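PDB 5IHX: tyrosine--tRNA ligase, mitochondrial from Emericella nidulans, which probably catalyses the ATP-dependent attachment of L-tyrosine to mitochondrial tRNA(Tyr), releasing AMP and diphosphate. Local coordinates for residues A[298-303]-A[310-315]; A[79-84]-A[314-319]; A[355-360]-A[379-384]; A[359-364]-A[368-373]; A[280-285]-A[328-333]. All coordinates share one frame; numbering follows the deposited sequence.

Contact 1: A[298-303]-A[310-315]; sequences NAIWLD and FELYQF
Just downstream of the unmodelled loop that probably carries the KMSKS-type signature of a class I synthetase, Ile-300 presses its side chain against Leu-312 and Phe-315 on helix 309-317. The Phe-315 ring receives Ile-300 on one face. CG1 of Ile-300 stands almost over the ring centre, 3.6 Å from the centroid of Phe-315 and 14° off the normal, a clear CH-pi contact. The terminal methyl continues across the same ring, with Ile-300 CD1 3.6 Å from Phe-315 CD2. The other branch goes to the leucine. With chi1 at -51°, Ile-300 has CG2 anti to its own nitrogen, which sends this methyl to Leu-312 CD1 at 3.5 Å, a snug fit for two carbons. Leu-312 also extends CD2 to within 4.0 Å of the carbonyl oxygen of Trp-301, and Leu-302 CD2 adds a looser apolar touch to Leu-312 CD2 at 4.5 Å. Backbone hydrogen bonds tie Ile-300 to Val-81 and Leu-302 to Met-79, while Leu-302 reaches Phe-363 and Leu-312 reaches His-368 of helix 354-368, placing the loop between the catalytic domain and the helices that follow it.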
# COMPACT_ATOMS: atom_id res chain seq x y z
N ASN A 298 28.90 21.70 -3.75
CA ASN A 298 27.65 21.32 -3.11
C ASN A 298 26.46 22.04 -3.77
O ASN A 298 26.59 22.55 -4.88
CB ASN A 298 27.71 21.64 -1.61
CG ASN A 298 27.35 20.44 -0.74
OD1 ASN A 298 26.50 19.63 -1.10
ND2 ASN A 298 28.00 20.34 0.41
N ALA A 299 25.33 22.09 -3.07
CA ALA A 299 24.10 22.65 -3.64
C ALA A 299 24.05 24.17 -3.57
O ALA A 299 24.61 24.80 -2.67
CB ALA A 299 22.89 22.06 -2.93
N ILE A 300 23.36 24.76 -4.55
CA ILE A 300 23.11 26.19 -4.59
C ILE A 300 21.68 26.45 -4.13
O ILE A 300 20.74 26.40 -4.92
CB ILE A 300 23.32 26.76 -6.01
CG1 ILE A 300 24.69 26.34 -6.56
CG2 ILE A 300 23.19 28.28 -5.99
CD1 ILE A 300 25.88 26.87 -5.77
N TRP A 301 21.52 26.71 -2.84
CA TRP A 301 20.20 26.83 -2.22
C TRP A 301 19.49 28.13 -2.57
O TRP A 301 20.12 29.16 -2.82
CB TRP A 301 20.33 26.72 -0.70
CG TRP A 301 21.10 25.50 -0.27
CD1 TRP A 301 22.40 25.46 0.12
CD2 TRP A 301 20.61 24.16 -0.19
NE1 TRP A 301 22.76 24.17 0.44
CE2 TRP A 301 21.67 23.35 0.26
CE3 TRP A 301 19.37 23.56 -0.45
CZ2 TRP A 301 21.53 21.98 0.46
CZ3 TRP A 301 19.24 22.20 -0.26
CH2 TRP A 301 20.31 21.42 0.19
N LEU A 302 18.16 28.07 -2.60
CA LEU A 302 17.33 29.25 -2.85
C LEU A 302 17.04 30.00 -1.56
O LEU A 302 16.48 31.10 -1.58
CB LEU A 302 16.02 28.84 -3.54
CG LEU A 302 16.16 28.10 -4.87
CD1 LEU A 302 14.80 27.81 -5.47
CD2 LEU A 302 17.02 28.89 -5.86
N ASP A 303 17.42 29.41 -0.43
CA ASP A 303 17.26 30.04 0.87
C ASP A 303 18.45 30.94 1.19
O ASP A 303 19.59 30.48 1.25
CB ASP A 303 17.11 28.97 1.97
CG ASP A 303 16.81 29.58 3.33
OD1 ASP A 303 16.03 28.97 4.09
OD2 ASP A 303 17.35 30.66 3.65
N PHE A 310 24.68 36.95 -2.53
CA PHE A 310 25.94 37.25 -3.19
C PHE A 310 26.50 36.00 -3.87
O PHE A 310 26.97 36.05 -5.01
CB PHE A 310 26.95 37.80 -2.18
CG PHE A 310 28.25 38.23 -2.79
CD1 PHE A 310 29.38 37.43 -2.71
CD2 PHE A 310 28.35 39.44 -3.45
CE1 PHE A 310 30.57 37.82 -3.27
CE2 PHE A 310 29.54 39.85 -4.02
CZ PHE A 310 30.66 39.04 -3.93
N GLU A 311 26.44 34.89 -3.15
CA GLU A 311 26.94 33.61 -3.64
C GLU A 311 26.06 33.00 -4.74
O GLU A 311 26.56 32.32 -5.63
CB GLU A 311 27.06 32.65 -2.47
CG GLU A 311 28.26 32.97 -1.59
CD GLU A 311 28.05 32.58 -0.14
OE1 GLU A 311 26.94 32.80 0.38
OE2 GLU A 311 28.99 32.03 0.48
N LEU A 312 24.76 33.26 -4.68
CA LEU A 312 23.86 32.81 -5.74
C LEU A 312 24.21 33.59 -7.00
O LEU A 312 24.21 33.04 -8.10
CB LEU A 312 22.40 33.03 -5.35
CG LEU A 312 21.30 32.49 -6.27
CD1 LEU A 312 21.72 31.25 -7.04
CD2 LEU A 312 20.04 32.18 -5.48
N TYR A 313 24.53 34.86 -6.82
CA TYR A 313 24.94 35.71 -7.93
C TYR A 313 26.23 35.18 -8.53
O TYR A 313 26.34 35.04 -9.75
CB TYR A 313 25.11 37.15 -7.47
CG TYR A 313 25.27 38.14 -8.60
CD1 TYR A 313 26.52 38.51 -9.06
CD2 TYR A 313 24.15 38.70 -9.21
CE1 TYR A 313 26.67 39.42 -10.09
CE2 TYR A 313 24.29 39.61 -10.24
CZ TYR A 313 25.55 39.96 -10.68
OH TYR A 313 25.69 40.87 -11.71
N GLN A 314 27.21 34.89 -7.68
CA GLN A 314 28.49 34.35 -8.12
C GLN A 314 28.33 33.07 -8.93
O GLN A 314 28.98 32.88 -9.95
CB GLN A 314 29.43 34.09 -6.94
CG GLN A 314 30.08 35.35 -6.39
CD GLN A 314 31.07 35.06 -5.28
OE1 GLN A 314 30.75 34.38 -4.30
NE2 GLN A 314 32.29 35.56 -5.43
N PHE A 315 27.48 32.17 -8.45
CA PHE A 315 27.27 30.90 -9.13
C PHE A 315 26.87 31.12 -10.59
O PHE A 315 27.39 30.46 -11.49
CB PHE A 315 26.21 30.07 -8.42
CG PHE A 315 25.82 28.82 -9.16
CD1 PHE A 315 24.61 28.75 -9.84
CD2 PHE A 315 26.67 27.72 -9.18
CE1 PHE A 315 24.26 27.60 -10.52
CE2 PHE A 315 26.32 26.58 -9.87
CZ PHE A 315 25.11 26.51 -10.54

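Contact 2: A[79-84]-A[314-319]; sequences MHVGHM and QFFVRT
Val-81 has the largest share of this small buried contact. Its two methyls meet the outer end of the Phe-316 ring obliquely, the side chains coming from opposite directions, while one of them also touches Phe-315. CG1 of Val-81 lies 4.0 Å from Phe-316 CZ and 4.3 Å from Phe-315 CE1. Its partner CG2 is 4.1 Å from Phe-316 CE2. Chi1 of Val-81 is 171°, which sets CG1 opposite the backbone nitrogen and places it within reach of both rings. Those rings, neighbours on helix 309-317, are also packed on each other: CD1 of Phe-315 stands 3.8 Å above the plane of Phe-316, near its rim. Phe-331 meets Phe-316 edge-to-face and touches Val-81 as well, adding a third ring beside the valine. Where the helix ends, Thr-319 OG1 donates to Phe-316 O at 2.6 Å, and Thr-319 N binds the same oxygen from the same face of its plane. On the other side the backbone folds tightly, with His-83 N bonded to His-80 O at 2.9 Å and a long, weak bond from His-80 N to His-83 ND1. Residues 80-83, HVGH, lie ahead of helix 84-95 as the HIGH signature does in class I synthetases; its valine is the residue that meets the helical domain.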
# COMPACT_ATOMS: atom_id res chain seq x y z
N MET A 79 14.85 24.20 -1.33
CA MET A 79 15.15 23.80 -2.70
C MET A 79 16.46 24.44 -3.13
O MET A 79 16.94 25.38 -2.48
CB MET A 79 14.03 24.22 -3.64
CG MET A 79 12.72 23.48 -3.41
SD MET A 79 11.48 23.86 -4.65
CE MET A 79 11.19 25.59 -4.30
N HIS A 80 17.03 23.93 -4.21
CA HIS A 80 18.23 24.51 -4.80
C HIS A 80 18.00 24.70 -6.30
O HIS A 80 16.95 24.34 -6.82
CB HIS A 80 19.46 23.63 -4.54
CG HIS A 80 19.26 22.20 -4.91
ND1 HIS A 80 19.67 21.69 -6.13
CD2 HIS A 80 18.72 21.16 -4.23
CE1 HIS A 80 19.38 20.40 -6.18
NE2 HIS A 80 18.80 20.06 -5.04
N VAL A 81 19.00 25.25 -6.98
CA VAL A 81 18.86 25.62 -8.38
C VAL A 81 18.49 24.40 -9.24
O VAL A 81 17.84 24.55 -10.28
CB VAL A 81 20.15 26.27 -8.90
CG1 VAL A 81 20.11 26.47 -10.42
CG2 VAL A 81 20.37 27.61 -8.21
N GLY A 82 18.90 23.22 -8.80
CA GLY A 82 18.60 21.99 -9.53
C GLY A 82 17.12 21.64 -9.61
O GLY A 82 16.74 20.79 -10.41
N HIS A 83 16.29 22.29 -8.80
CA HIS A 83 14.85 22.05 -8.81
C HIS A 83 14.08 23.01 -9.71
O HIS A 83 12.89 22.82 -9.94
CB HIS A 83 14.25 22.20 -7.40
CG HIS A 83 14.62 21.10 -6.45
ND1 HIS A 83 15.59 21.24 -5.48
CD2 HIS A 83 14.11 19.85 -6.29
CE1 HIS A 83 15.68 20.12 -4.78
NE2 HIS A 83 14.79 19.27 -5.25
N MET A 84 14.75 24.03 -10.22
CA MET A 84 14.04 25.19 -10.74
C MET A 84 13.33 25.04 -12.09
O MET A 84 12.28 25.65 -12.28
CB MET A 84 15.01 26.37 -10.85
CG MET A 84 15.19 27.14 -9.55
SD MET A 84 13.63 27.65 -8.79
CE MET A 84 12.97 28.73 -10.05
N GLN A 314 27.21 34.89 -7.68
CA GLN A 314 28.49 34.35 -8.12
C GLN A 314 28.33 33.07 -8.93
O GLN A 314 28.98 32.88 -9.95
CB GLN A 314 29.43 34.09 -6.94
CG GLN A 314 30.08 35.35 -6.39
CD GLN A 314 31.07 35.06 -5.28
OE1 GLN A 314 30.75 34.38 -4.30
NE2 GLN A 314 32.29 35.56 -5.43
N PHE A 315 27.48 32.17 -8.45
CA PHE A 315 27.27 30.90 -9.13
C PHE A 315 26.87 31.12 -10.59
O PHE A 315 27.39 30.46 -11.49
CB PHE A 315 26.21 30.07 -8.42
CG PHE A 315 25.82 28.82 -9.16
CD1 PHE A 315 24.61 28.75 -9.84
CD2 PHE A 315 26.67 27.72 -9.18
CE1 PHE A 315 24.26 27.60 -10.52
CE2 PHE A 315 26.32 26.58 -9.87
CZ PHE A 315 25.11 26.51 -10.54
N PHE A 316 25.94 32.05 -10.82
CA PHE A 316 25.45 32.30 -12.17
C PHE A 316 26.40 33.12 -13.03
O PHE A 316 26.41 32.95 -14.25
CB PHE A 316 24.08 32.97 -12.10
CG PHE A 316 22.94 32.00 -11.93
CD1 PHE A 316 22.45 31.29 -13.02
CD2 PHE A 316 22.37 31.78 -10.69
CE1 PHE A 316 21.41 30.40 -12.87
CE2 PHE A 316 21.34 30.89 -10.53
CZ PHE A 316 20.86 30.19 -11.63
N VAL A 317 27.21 34.00 -12.44
CA VAL A 317 28.18 34.75 -13.24
C VAL A 317 29.28 33.83 -13.75
O VAL A 317 29.94 34.14 -14.74
CB VAL A 317 28.82 35.95 -12.48
CG1 VAL A 317 27.78 36.99 -12.13
CG2 VAL A 317 29.53 35.48 -11.25
N ARG A 318 29.49 32.70 -13.07
CA ARG A 318 30.50 31.73 -13.49
C ARG A 318 29.96 30.76 -14.55
O ARG A 318 30.65 29.81 -14.91
CB ARG A 318 31.00 30.91 -12.29
CG ARG A 318 31.78 31.70 -11.26
CD ARG A 318 32.49 30.76 -10.29
NE ARG A 318 31.56 29.86 -9.62
CZ ARG A 318 31.04 30.05 -8.41
NH1 ARG A 318 31.35 31.14 -7.71
NH2 ARG A 318 30.21 29.16 -7.89
N THR A 319 28.75 30.99 -15.03
CA THR A 319 28.17 30.15 -16.08
C THR A 319 29.09 30.16 -17.31
O THR A 319 29.50 31.23 -17.76
CB THR A 319 26.76 30.63 -16.48
OG1 THR A 319 25.89 30.60 -15.34
CG2 THR A 319 26.17 29.75 -17.58

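Contact 3: A[355-360]-A[379-384]; sequences AQHALA and QHRQLF
His-357 offers two different sides of its imidazole to the helix opposite, a face to Arg-381 and an edge to His-380. At the edge, His-380 ND1 sits in the plane of the His-357 ring, 3.6 Å from His-357 CE1. The two imidazoles are steeply inclined, with planes at 76° and centroids 5.5 Å apart. Over one face, toward the rim, comes NH1 of Arg-381, 3.8 Å from His-357 CG. Ring and guanidinium planes differ by 37°, and the two side chains run past each other in opposite senses. The arginine chain reaches across from its own helix, and the bend at chi3 (-112°) carries NH1 to the ring face. ND1 of His-357 is hydrogen-bonded to Tyr-313 OH, which fixes the turn of the imidazole, while Tyr-313 also packs its ring against His-380. With Arg-381 NH1 only 4.0 Å from His-357 ND1, a positive charge on this histidine would probably be disfavoured. One water donates to His-357 O at 3.2 Å; its link to Arg-381 NH2 is weak and doubtful. This is a polar surface contact between consecutive helices, 354-368 and 370-383, with Tyr-313 of helix 309-317 wedged beside them, in the helical domain, retained in this C-terminally truncated construct, that in related tyrosyl-tRNA synthetases helps recognise the anticodon.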
# COMPACT_ATOMS: atom_id res chain seq x y z
N ALA A 355 26.58 38.70 -20.59
CA ALA A 355 25.50 37.73 -20.61
C ALA A 355 25.34 37.07 -19.25
O ALA A 355 24.23 36.89 -18.76
CB ALA A 355 25.76 36.67 -21.68
N GLN A 356 26.46 36.73 -18.62
CA GLN A 356 26.43 36.08 -17.32
C GLN A 356 25.88 37.00 -16.23
O GLN A 356 25.15 36.55 -15.34
CB GLN A 356 27.84 35.60 -16.93
CG GLN A 356 28.29 34.31 -17.60
CD GLN A 356 28.98 34.54 -18.93
OE1 GLN A 356 29.04 35.65 -19.44
NE2 GLN A 356 29.53 33.47 -19.50
N HIS A 357 26.23 38.28 -16.29
CA HIS A 357 25.75 39.25 -15.31
C HIS A 357 24.25 39.49 -15.45
O HIS A 357 23.55 39.62 -14.45
CB HIS A 357 26.51 40.58 -15.45
CG HIS A 357 27.84 40.58 -14.76
ND1 HIS A 357 27.97 40.53 -13.39
CD2 HIS A 357 29.10 40.64 -15.25
CE1 HIS A 357 29.24 40.55 -13.06
NE2 HIS A 357 29.96 40.61 -14.17
N ALA A 358 23.77 39.56 -16.68
CA ALA A 358 22.34 39.72 -16.93
C ALA A 358 21.58 38.50 -16.41
O ALA A 358 20.49 38.63 -15.84
CB ALA A 358 22.07 39.92 -18.41
N LEU A 359 22.16 37.32 -16.59
CA LEU A 359 21.56 36.08 -16.12
C LEU A 359 21.50 36.05 -14.60
O LEU A 359 20.47 35.74 -14.01
CB LEU A 359 22.35 34.87 -16.63
CG LEU A 359 22.04 33.51 -15.99
CD1 LEU A 359 20.62 33.08 -16.28
CD2 LEU A 359 23.04 32.46 -16.46
N ALA A 360 22.63 36.39 -13.97
CA ALA A 360 22.73 36.38 -12.52
C ALA A 360 21.76 37.38 -11.89
O ALA A 360 21.10 37.09 -10.90
CB ALA A 360 24.16 36.68 -12.09
N GLN A 379 28.13 45.27 -5.77
CA GLN A 379 29.25 44.80 -4.98
C GLN A 379 30.16 43.87 -5.78
O GLN A 379 31.37 43.85 -5.57
CB GLN A 379 28.76 44.08 -3.71
CG GLN A 379 29.39 44.60 -2.43
N HIS A 380 29.58 43.11 -6.70
CA HIS A 380 30.35 42.16 -7.50
C HIS A 380 31.22 42.88 -8.52
O HIS A 380 32.35 42.48 -8.78
CB HIS A 380 29.43 41.17 -8.22
CG HIS A 380 30.13 39.96 -8.73
ND1 HIS A 380 30.88 39.95 -9.88
CD2 HIS A 380 30.19 38.69 -8.23
CE1 HIS A 380 31.38 38.74 -10.07
NE2 HIS A 380 30.97 37.96 -9.08
N ARG A 381 30.68 43.95 -9.10
CA ARG A 381 31.41 44.74 -10.08
C ARG A 381 32.53 45.53 -9.40
O ARG A 381 33.65 45.60 -9.90
CB ARG A 381 30.46 45.68 -10.84
CG ARG A 381 29.73 45.01 -11.99
CD ARG A 381 28.83 45.98 -12.74
NE ARG A 381 27.41 45.66 -12.56
CZ ARG A 381 26.69 44.90 -13.39
NH1 ARG A 381 27.25 44.36 -14.47
NH2 ARG A 381 25.41 44.68 -13.13
N GLN A 382 32.21 46.13 -8.25
CA GLN A 382 33.20 46.87 -7.47
C GLN A 382 34.36 45.99 -6.99
O GLN A 382 35.47 46.49 -6.78
CB GLN A 382 32.53 47.53 -6.26
CG GLN A 382 31.49 48.57 -6.63
N LEU A 383 34.11 44.69 -6.83
CA LEU A 383 35.12 43.78 -6.31
C LEU A 383 35.91 43.08 -7.42
O LEU A 383 37.13 42.96 -7.33
CB LEU A 383 34.47 42.72 -5.41
CG LEU A 383 34.56 42.97 -3.90
N PHE A 384 35.20 42.63 -8.44
CA PHE A 384 35.81 41.92 -9.56
C PHE A 384 35.63 42.70 -10.86
O PHE A 384 36.55 43.36 -11.33
CB PHE A 384 35.21 40.52 -9.70
O HOH W 1 24.12 42.59 -13.36

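Contact 4: A[359-364]-A[368-373]; sequences LAYEFV and HGKDEA
This is the glycine turn joining two consecutive helices, where Val-364 and Tyr-361 of helix 354-368 meet His-368, Gly-369 and Ala-373 as the chain turns into helix 370-383. The last turn of the first helix closes with His-368 N donating to Val-364 O at 2.7 Å. Gly-369 N leans on the same oxygen, but at 3.4 Å and 121° that bond is weak. Gly-369 breaks the helix with a positive phi of 97°, readily taken by glycine, and it serves at once as N-cap of the next helix. Once turned, the chain brings Ala-373 down on Tyr-361. The alanine methyl lies over one ring face, offset to the rim, with Ala-373 CB 3.8 Å from the centroid of Tyr-361 in a CH-pi contact. With CG of Tyr-361 anti to the backbone N (chi1 -178°), the ring stands out from its helix toward the following one. Val-364 fills the inner corner, its CG1 3.7 Å from Ala-373 CA. At the outer end the phenol passes Lys-370, whose CG is 3.9 Å from Tyr-361 OH. Asp-374 binds that hydroxyl through OD1 and forms a salt bridge with Lys-370 NZ through OD2. The turn is thus held by one firm backbone bond, a weak second and an apolar inner seam, while the shared carboxylate, probably kept ionised by the lysine, fixes the phenol end at the rim.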
# COMPACT_ATOMS: atom_id res chain seq x y z
N LEU A 359 22.16 37.32 -16.59
CA LEU A 359 21.56 36.08 -16.12
C LEU A 359 21.50 36.05 -14.60
O LEU A 359 20.47 35.74 -14.01
CB LEU A 359 22.35 34.87 -16.63
CG LEU A 359 22.04 33.51 -15.99
CD1 LEU A 359 20.62 33.08 -16.28
CD2 LEU A 359 23.04 32.46 -16.46
N ALA A 360 22.63 36.39 -13.97
CA ALA A 360 22.73 36.38 -12.52
C ALA A 360 21.76 37.38 -11.89
O ALA A 360 21.10 37.09 -10.90
CB ALA A 360 24.16 36.68 -12.09
N TYR A 361 21.69 38.57 -12.49
CA TYR A 361 20.83 39.62 -11.96
C TYR A 361 19.37 39.21 -11.99
O TYR A 361 18.66 39.31 -10.99
CB TYR A 361 21.02 40.92 -12.75
CG TYR A 361 20.20 42.07 -12.21
CD1 TYR A 361 20.73 42.97 -11.29
CD2 TYR A 361 18.88 42.25 -12.60
CE1 TYR A 361 19.98 44.02 -10.80
CE2 TYR A 361 18.12 43.29 -12.11
CZ TYR A 361 18.67 44.17 -11.21
OH TYR A 361 17.92 45.21 -10.71
N GLU A 362 18.92 38.73 -13.15
CA GLU A 362 17.53 38.34 -13.34
C GLU A 362 17.10 37.27 -12.35
O GLU A 362 16.04 37.37 -11.73
CB GLU A 362 17.30 37.85 -14.77
CG GLU A 362 17.27 38.96 -15.80
CD GLU A 362 16.08 39.89 -15.61
OE1 GLU A 362 16.27 41.12 -15.73
OE2 GLU A 362 14.97 39.39 -15.35
N PHE A 363 17.93 36.24 -12.18
CA PHE A 363 17.54 35.12 -11.34
C PHE A 363 17.56 35.51 -9.87
O PHE A 363 16.72 35.06 -9.09
CB PHE A 363 18.45 33.91 -11.57
CG PHE A 363 17.96 32.67 -10.88
CD1 PHE A 363 16.93 31.92 -11.44
CD2 PHE A 363 18.51 32.26 -9.68
CE1 PHE A 363 16.47 30.78 -10.80
CE2 PHE A 363 18.05 31.13 -9.05
CZ PHE A 363 17.03 30.39 -9.61
N VAL A 364 18.52 36.34 -9.48
CA VAL A 364 18.57 36.83 -8.10
C VAL A 364 17.36 37.70 -7.83
O VAL A 364 16.78 37.63 -6.74
CB VAL A 364 19.88 37.60 -7.81
CG1 VAL A 364 19.77 38.38 -6.50
CG2 VAL A 364 21.05 36.64 -7.74
N HIS A 368 15.12 36.61 -4.87
CA HIS A 368 15.37 37.41 -3.67
C HIS A 368 14.95 38.88 -3.78
O HIS A 368 15.08 39.63 -2.80
CB HIS A 368 16.86 37.33 -3.33
CG HIS A 368 17.31 35.96 -2.94
ND1 HIS A 368 16.82 35.30 -1.83
CD2 HIS A 368 18.20 35.11 -3.51
CE1 HIS A 368 17.39 34.11 -1.74
NE2 HIS A 368 18.24 33.98 -2.74
N GLY A 369 14.46 39.30 -4.94
CA GLY A 369 13.95 40.65 -5.10
C GLY A 369 14.95 41.62 -5.71
O GLY A 369 16.15 41.36 -5.77
N LYS A 370 14.44 42.76 -6.17
CA LYS A 370 15.24 43.76 -6.87
C LYS A 370 16.35 44.34 -6.00
O LYS A 370 17.49 44.48 -6.46
CB LYS A 370 14.34 44.88 -7.39
CG LYS A 370 15.07 45.94 -8.21
CD LYS A 370 14.13 47.05 -8.64
CE LYS A 370 14.85 48.07 -9.52
NZ LYS A 370 15.98 48.72 -8.80
N ASP A 371 16.02 44.70 -4.77
CA ASP A 371 17.00 45.31 -3.86
C ASP A 371 18.22 44.42 -3.65
O ASP A 371 19.35 44.89 -3.63
CB ASP A 371 16.36 45.63 -2.51
CG ASP A 371 15.35 46.75 -2.58
OD1 ASP A 371 15.52 47.65 -3.44
OD2 ASP A 371 14.39 46.75 -1.79
N GLU A 372 17.98 43.12 -3.50
CA GLU A 372 19.07 42.16 -3.36
C GLU A 372 19.88 42.08 -4.65
O GLU A 372 21.10 42.02 -4.62
CB GLU A 372 18.54 40.78 -2.98
CG GLU A 372 18.04 40.70 -1.55
CD GLU A 372 19.18 40.68 -0.55
OE1 GLU A 372 18.90 40.70 0.67
OE2 GLU A 372 20.35 40.66 -0.98
N ALA A 373 19.18 42.10 -5.79
CA ALA A 373 19.84 42.01 -7.08
C ALA A 373 20.74 43.22 -7.32
O ALA A 373 21.87 43.08 -7.78
CB ALA A 373 18.80 41.89 -8.19

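Contact 5: A[280-285]-A[328-333]; sequences TTPLLT and LKMFTF
Leu-284 and Pro-282 lean on Phe-331 and Met-330 of helix 321-331. The closer packing is at two points. Leu-284 directs CD1 at the rim of the Phe-331 ring, in its plane, at 3.7 Å from Phe-331 CZ, the two side chains meeting from opposite directions. A similar separation holds where Pro-282 CG touches Met-330 SD, again 3.7 Å. Met-330 is bent at its last torsion (chi3 -52°), which turns its methyl from the proline toward the leucine. There the fit is slacker, with Leu-284 CD2 4.0 Å from Met-330 CE. Phe-331 also makes edge-to-face contacts with Phe-316 and Tyr-327, whereas Leu-284 is poorly ordered and lies at the margin of the contact, on a loop whose neighbouring residues face solvent. Nearby, Thr-332 OG1 donates to Leu-328 O at 2.7 Å in the carbonyl plane. Strand 277-280, parallel to 235-238 in the central sheet, leads directly into Pro-282 and Leu-284. The contact therefore joins the exit from the Rossmann-type catalytic sheet, on the way to the KMSKS-type loop, to the helical domain beyond, with the Leu-284 side chain about 13 Å from the bound tyrosine.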
# COMPACT_ATOMS: atom_id res chain seq x y z
N THR A 280 9.31 16.46 -19.67
CA THR A 280 10.41 16.68 -18.75
C THR A 280 11.22 17.91 -19.14
O THR A 280 11.17 18.37 -20.28
CB THR A 280 11.35 15.47 -18.70
OG1 THR A 280 11.91 15.25 -20.00
CG2 THR A 280 10.61 14.23 -18.24
N THR A 281 11.97 18.43 -18.17
CA THR A 281 12.87 19.55 -18.40
C THR A 281 14.30 19.01 -18.48
O THR A 281 14.59 17.96 -17.92
CB THR A 281 12.75 20.61 -17.28
OG1 THR A 281 12.95 19.98 -16.00
CG2 THR A 281 11.37 21.26 -17.30
N PRO A 282 15.19 19.73 -19.19
CA PRO A 282 16.56 19.23 -19.42
C PRO A 282 17.41 19.07 -18.16
O PRO A 282 17.14 19.70 -17.13
CB PRO A 282 17.17 20.30 -20.34
CG PRO A 282 16.32 21.51 -20.16
CD PRO A 282 14.94 21.00 -19.88
N LEU A 283 18.43 18.22 -18.26
CA LEU A 283 19.37 17.99 -17.17
C LEU A 283 20.49 19.03 -17.14
O LEU A 283 21.17 19.24 -18.14
CB LEU A 283 19.99 16.60 -17.28
CG LEU A 283 20.90 16.15 -16.13
CD1 LEU A 283 20.14 16.08 -14.81
CD2 LEU A 283 21.55 14.81 -16.46
N LEU A 284 20.65 19.68 -15.99
CA LEU A 284 21.72 20.65 -15.80
C LEU A 284 23.04 19.96 -15.43
O LEU A 284 23.08 19.19 -14.47
CB LEU A 284 21.32 21.66 -14.72
CG LEU A 284 20.06 22.47 -15.06
CD1 LEU A 284 19.56 23.23 -13.84
CD2 LEU A 284 20.32 23.42 -16.22
N THR A 285 24.10 20.25 -16.18
CA THR A 285 25.42 19.69 -15.89
C THR A 285 26.40 20.79 -15.46
O THR A 285 26.19 21.97 -15.75
CB THR A 285 26.02 18.96 -17.11
OG1 THR A 285 26.21 19.89 -18.18
CG2 THR A 285 25.11 17.83 -17.56
N LEU A 328 20.01 31.86 -20.08
CA LEU A 328 19.22 33.08 -20.15
C LEU A 328 17.78 32.76 -20.56
O LEU A 328 16.83 33.34 -20.05
CB LEU A 328 19.83 34.08 -21.13
CG LEU A 328 21.00 34.93 -20.61
CD1 LEU A 328 21.68 35.66 -21.76
CD2 LEU A 328 20.53 35.92 -19.56
N LYS A 329 17.64 31.81 -21.48
CA LYS A 329 16.33 31.42 -21.97
C LYS A 329 15.56 30.58 -20.95
O LYS A 329 14.34 30.72 -20.83
CB LYS A 329 16.46 30.64 -23.29
CG LYS A 329 16.99 31.48 -24.44
CD LYS A 329 17.32 30.63 -25.65
CE LYS A 329 17.77 31.49 -26.82
NZ LYS A 329 18.22 30.66 -27.98
N MET A 330 16.26 29.73 -20.22
CA MET A 330 15.62 28.80 -19.30
C MET A 330 15.34 29.41 -17.92
O MET A 330 14.35 29.05 -17.28
CB MET A 330 16.47 27.53 -19.13
CG MET A 330 16.61 26.70 -20.41
SD MET A 330 17.36 25.07 -20.14
CE MET A 330 18.85 25.50 -19.24
N PHE A 331 16.21 30.30 -17.46
CA PHE A 331 16.14 30.81 -16.09
C PHE A 331 15.59 32.24 -15.94
O PHE A 331 15.51 32.74 -14.83
CB PHE A 331 17.53 30.76 -15.45
CG PHE A 331 17.97 29.38 -15.05
CD1 PHE A 331 17.43 28.76 -13.94
CD2 PHE A 331 18.94 28.71 -15.79
CE1 PHE A 331 17.84 27.50 -13.57
CE2 PHE A 331 19.35 27.44 -15.42
CZ PHE A 331 18.80 26.83 -14.31
N THR A 332 15.21 32.88 -17.05
CA THR A 332 14.69 34.25 -16.98
C THR A 332 13.47 34.43 -17.87
O THR A 332 13.17 33.59 -18.72
CB THR A 332 15.76 35.29 -17.39
OG1 THR A 332 15.74 35.46 -18.82
CG2 THR A 332 17.15 34.85 -16.95
N PHE A 333 12.77 35.55 -17.66
CA PHE A 333 11.64 35.95 -18.48
C PHE A 333 12.06 36.97 -19.54
O PHE A 333 11.22 37.59 -20.19
CB PHE A 333 10.52 36.55 -17.61
CG PHE A 333 9.63 35.52 -16.94
CD1 PHE A 333 8.53 35.94 -16.20
CD2 PHE A 333 9.89 34.16 -17.04
CE1 PHE A 333 7.71 35.02 -15.58
CE2 PHE A 333 9.07 33.24 -16.42
CZ PHE A 333 7.98 33.67 -15.69

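Contacts 1, 2 and 5 join the catalytic domain to the helices behind it, and all three are apolar across the interface. Contacts 1 and 2 share Phe-315: Ile-300 takes its face and Val-81 approaches obliquely, while backbone bonds link the two loops. Phe-331 ties contact 5 to contact 2, the most buried of the set; contact 5 is only partly buried and less ordered on its loop side. Contacts 3 and 4 lie within the helical domain and use the same two helices. Contact 4 closes the turn between them with one firm backbone bond, a weak second and small apolar groups, whereas contact 3, farther out at the surface, is made by two imidazoles and a guanidinium.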